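Local coordinates for protein ectonucleoside triphosphate diphosphohydrolase 4 (Homo sapiens, PDB 6WG5) that belongs to the GDA1/CD39 family of nucleoside phosphatases, whose members share the actin-like ATPase type of fold, at residues R289-I294 and L439-F444. Residues are numbered along the deposited sequence; the frame is centred on the assembly and turned at random.
With NAG (2-acetamido-2-deoxy-beta-D-glucopyranose), chain B.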
loop_
_atom_site.group_PDB
_atom_site.type_symbol
_atom_site.label_atom_id
_atom_site.label_comp_id
_atom_site.label_asym_id
_atom_site.label_seq_id
_atom_site.Cartn_x
_atom_site.Cartn_y
_atom_site.Cartn_z
ATOM N N ARG A 289 5.537 -4.897 -20.885
ATOM C CA ARG A 289 6.793 -5.615 -21.074
ATOM C C ARG A 289 6.583 -6.858 -21.927
ATOM O O ARG A 289 7.452 -7.232 -22.725
ATOM C CB ARG A 289 7.388 -5.987 -19.716
ATOM C CG ARG A 289 7.771 -4.791 -18.852
ATOM C CD ARG A 289 8.074 -5.227 -17.433
ATOM N NE ARG A 289 9.038 -6.320 -17.419
ATOM C CZ ARG A 289 9.143 -7.222 -16.450
ATOM N NH1 ARG A 289 10.057 -8.180 -16.540
ATOM N NH2 ARG A 289 8.337 -7.180 -15.399
ATOM N N TYR A 290 5.428 -7.510 -21.774
ATOM C CA TYR A 290 5.121 -8.693 -22.570
ATOM C C TYR A 290 4.927 -8.326 -24.036
ATOM O O TYR A 290 5.482 -8.978 -24.929
ATOM C CB TYR A 290 3.878 -9.380 -22.000
ATOM C CG TYR A 290 3.364 -10.548 -22.810
ATOM C CD1 TYR A 290 4.103 -11.715 -22.929
ATOM C CD2 TYR A 290 2.128 -10.490 -23.439
ATOM C CE1 TYR A 290 3.632 -12.787 -23.664
ATOM C CE2 TYR A 290 1.648 -11.555 -24.171
ATOM C CZ TYR A 290 2.403 -12.702 -24.280
ATOM O OH TYR A 290 1.931 -13.766 -25.015
ATOM N N GLU A 291 4.148 -7.276 -24.306
ATOM C CA GLU A 291 3.967 -6.828 -25.683
ATOM C C GLU A 291 5.281 -6.365 -26.296
ATOM O O GLU A 291 5.505 -6.559 -27.496
ATOM C CB GLU A 291 2.929 -5.706 -25.737
ATOM C CG GLU A 291 1.511 -6.157 -25.398
ATOM C CD GLU A 291 0.498 -5.027 -25.446
ATOM O OE1 GLU A 291 0.887 -3.885 -25.770
ATOM O OE2 GLU A 291 -0.691 -5.282 -25.159
ATOM N N ASP A 292 6.160 -5.757 -25.495
ATOM C CA ASP A 292 7.451 -5.317 -26.012
ATOM C C ASP A 292 8.251 -6.487 -26.566
ATOM O O ASP A 292 8.929 -6.352 -27.591
ATOM C CB ASP A 292 8.246 -4.603 -24.917
ATOM C CG ASP A 292 7.740 -3.199 -24.645
ATOM O OD1 ASP A 292 7.039 -2.634 -25.511
ATOM O OD2 ASP A 292 8.055 -2.656 -23.565
ATOM N N ARG A 293 8.194 -7.646 -25.904
ATOM C CA ARG A 293 8.979 -8.784 -26.367
ATOM C C ARG A 293 8.334 -9.441 -27.583
ATOM O O ARG A 293 9.040 -9.923 -28.475
ATOM C CB ARG A 293 9.169 -9.804 -25.243
ATOM C CG ARG A 293 10.432 -10.642 -25.415
ATOM C CD ARG A 293 10.501 -11.817 -24.454
ATOM N NE ARG A 293 11.065 -11.455 -23.155
ATOM C CZ ARG A 293 11.295 -12.323 -22.171
ATOM N NH1 ARG A 293 11.007 -13.609 -22.336
ATOM N NH2 ARG A 293 11.811 -11.907 -21.020
ATOM N N ILE A 294 7.000 -9.478 -27.634
ATOM C CA ILE A 294 6.320 -9.932 -28.845
ATOM C C ILE A 294 6.748 -9.077 -30.028
ATOM O O ILE A 294 7.062 -9.588 -31.111
ATOM C CB ILE A 294 4.793 -9.896 -28.654
ATOM C CG1 ILE A 294 4.359 -10.953 -27.637
ATOM C CG2 ILE A 294 4.073 -10.110 -29.993
ATOM C CD1 ILE A 294 2.886 -10.887 -27.285
ATOM N N LEU A 439 -12.158 -5.602 -19.230
ATOM C CA LEU A 439 -12.669 -6.748 -19.974
ATOM C C LEU A 439 -11.592 -7.347 -20.873
ATOM O O LEU A 439 -11.524 -8.570 -21.048
ATOM C CB LEU A 439 -13.882 -6.321 -20.803
ATOM C CG LEU A 439 -14.788 -7.444 -21.304
ATOM C CD1 LEU A 439 -15.666 -7.974 -20.174
ATOM C CD2 LEU A 439 -15.638 -6.961 -22.467
ATOM N N LYS A 440 -10.737 -6.500 -21.444
ATOM C CA LYS A 440 -9.748 -6.958 -22.412
ATOM C C LYS A 440 -8.529 -7.576 -21.739
ATOM O O LYS A 440 -8.006 -8.591 -22.213
ATOM C CB LYS A 440 -9.330 -5.787 -23.299
ATOM C CG LYS A 440 -8.165 -6.061 -24.230
ATOM C CD LYS A 440 -8.045 -4.938 -25.250
ATOM C CE LYS A 440 -6.805 -5.063 -26.115
ATOM N NZ LYS A 440 -6.616 -3.837 -26.945
ATOM N N TYR A 441 -8.063 -6.991 -20.636
ATOM C CA TYR A 441 -6.809 -7.396 -20.013
ATOM C C TYR A 441 -7.012 -8.203 -18.735
ATOM O O TYR A 441 -6.034 -8.483 -18.032
ATOM C CB TYR A 441 -5.948 -6.162 -19.733
ATOM C CG TYR A 441 -5.532 -5.448 -20.997
ATOM C CD1 TYR A 441 -4.590 -6.007 -21.850
ATOM C CD2 TYR A 441 -6.084 -4.223 -21.345
ATOM C CE1 TYR A 441 -4.209 -5.370 -23.011
ATOM C CE2 TYR A 441 -5.706 -3.573 -22.509
ATOM C CZ TYR A 441 -4.767 -4.152 -23.338
ATOM O OH TYR A 441 -4.380 -3.520 -24.499
ATOM N N GLN A 442 -8.250 -8.593 -18.423
ATOM C CA GLN A 442 -8.493 -9.441 -17.259
ATOM C C GLN A 442 -7.671 -10.721 -17.328
ATOM O O GLN A 442 -7.121 -11.169 -16.315
ATOM C CB GLN A 442 -9.985 -9.771 -17.156
ATOM C CG GLN A 442 -10.327 -11.003 -16.306
ATOM C CD GLN A 442 -10.127 -10.778 -14.819
ATOM O OE1 GLN A 442 -10.078 -9.642 -14.348
ATOM N NE2 GLN A 442 -10.011 -11.867 -14.071
ATOM N N CYS A 443 -7.585 -11.333 -18.509
ATOM C CA CYS A 443 -6.915 -12.623 -18.627
ATOM C C CYS A 443 -5.440 -12.511 -18.283
ATOM O O CYS A 443 -4.938 -13.223 -17.407
ATOM C CB CYS A 443 -7.105 -13.183 -20.033
ATOM S SG CYS A 443 -8.709 -13.926 -20.157
ATOM N N PHE A 444 -4.723 -11.625 -18.974
ATOM C CA PHE A 444 -3.312 -11.442 -18.670
ATOM C C PHE A 444 -3.117 -11.099 -17.198
ATOM O O PHE A 444 -2.264 -11.682 -16.520
ATOM C CB PHE A 444 -2.710 -10.352 -19.555
ATOM C CG PHE A 444 -1.272 -10.065 -19.243
ATOM C CD1 PHE A 444 -0.261 -10.704 -19.935
ATOM C CD2 PHE A 444 -0.932 -9.179 -18.235
ATOM C CE1 PHE A 444 1.060 -10.452 -19.641
ATOM C CE2 PHE A 444 0.388 -8.927 -17.933
ATOM C CZ PHE A 444 1.387 -9.567 -18.636
HETATM C C1 NAG B . 14.021 -7.899 -15.882
HETATM C C2 NAG B . 14.058 -6.371 -15.777
HETATM C C3 NAG B . 14.664 -5.758 -17.040
HETATM C C4 NAG B . 15.991 -6.417 -17.398
HETATM C C5 NAG B . 15.831 -7.929 -17.443
HETATM C C6 NAG B . 17.134 -8.661 -17.664
HETATM C C7 NAG B . 12.386 -5.102 -14.494
HETATM C C8 NAG B . 10.965 -4.627 -14.450
HETATM N N2 NAG B . 12.722 -5.839 -15.558
HETATM O O3 NAG B . 14.860 -4.364 -16.830
HETATM O O4 NAG B . 16.401 -5.980 -18.689
HETATM O O5 NAG B . 15.315 -8.388 -16.188
HETATM O O6 NAG B . 17.000 -10.046 -17.376
HETATM O O7 NAG B . 13.190 -4.834 -13.607
#
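Glu291 OE2 forms a salt bridge with Arg287 NE one turn earlier on its own helix and stands 4.1 Å from Tyr441 CE1 on the facing one. It approaches the phenol obliquely, carboxylate and ring planes 45° apart, and no hydrogen bond spans the two segments. Lys440 NZ bonds weakly to Tyr441 OH (3.3 Å) and forms a salt bridge with Asp328 OD1. Lys440 CG lies 3.8 Å above the centre of the Tyr441 ring, so the lysine chain backs the phenol.

Phe444 against Tyr290 makes the larger, apolar part of the contact. With CG anti to the backbone N (chi1 177°), Phe444 points toward helix 283-296 and sets CE1 3.8 Å from Tyr290 CB. The side chains run antiparallel alongside one another, and the rings, with planes 35° apart, meet at a slant that is neither a stack nor edge-to-face. Tyr290 OH hydrogen-bonds to Asp319 OD2.

Beside this contact, methyl C8 of the glycan's NAG sits over the guanidinium of Arg289, 3.7 Å from CZ; Phe355 O and Gly280 O take that group's hydrogen bonds.

A loose helix-helix approach thus joins helix 283-296 to helix 436-456, which the Cys443-Cys414 disulfide ties to helix 403-414; strand 327-332 flanks both segments, Ile330 meeting Glu291 and Ile294, and Asp328 meeting Tyr441.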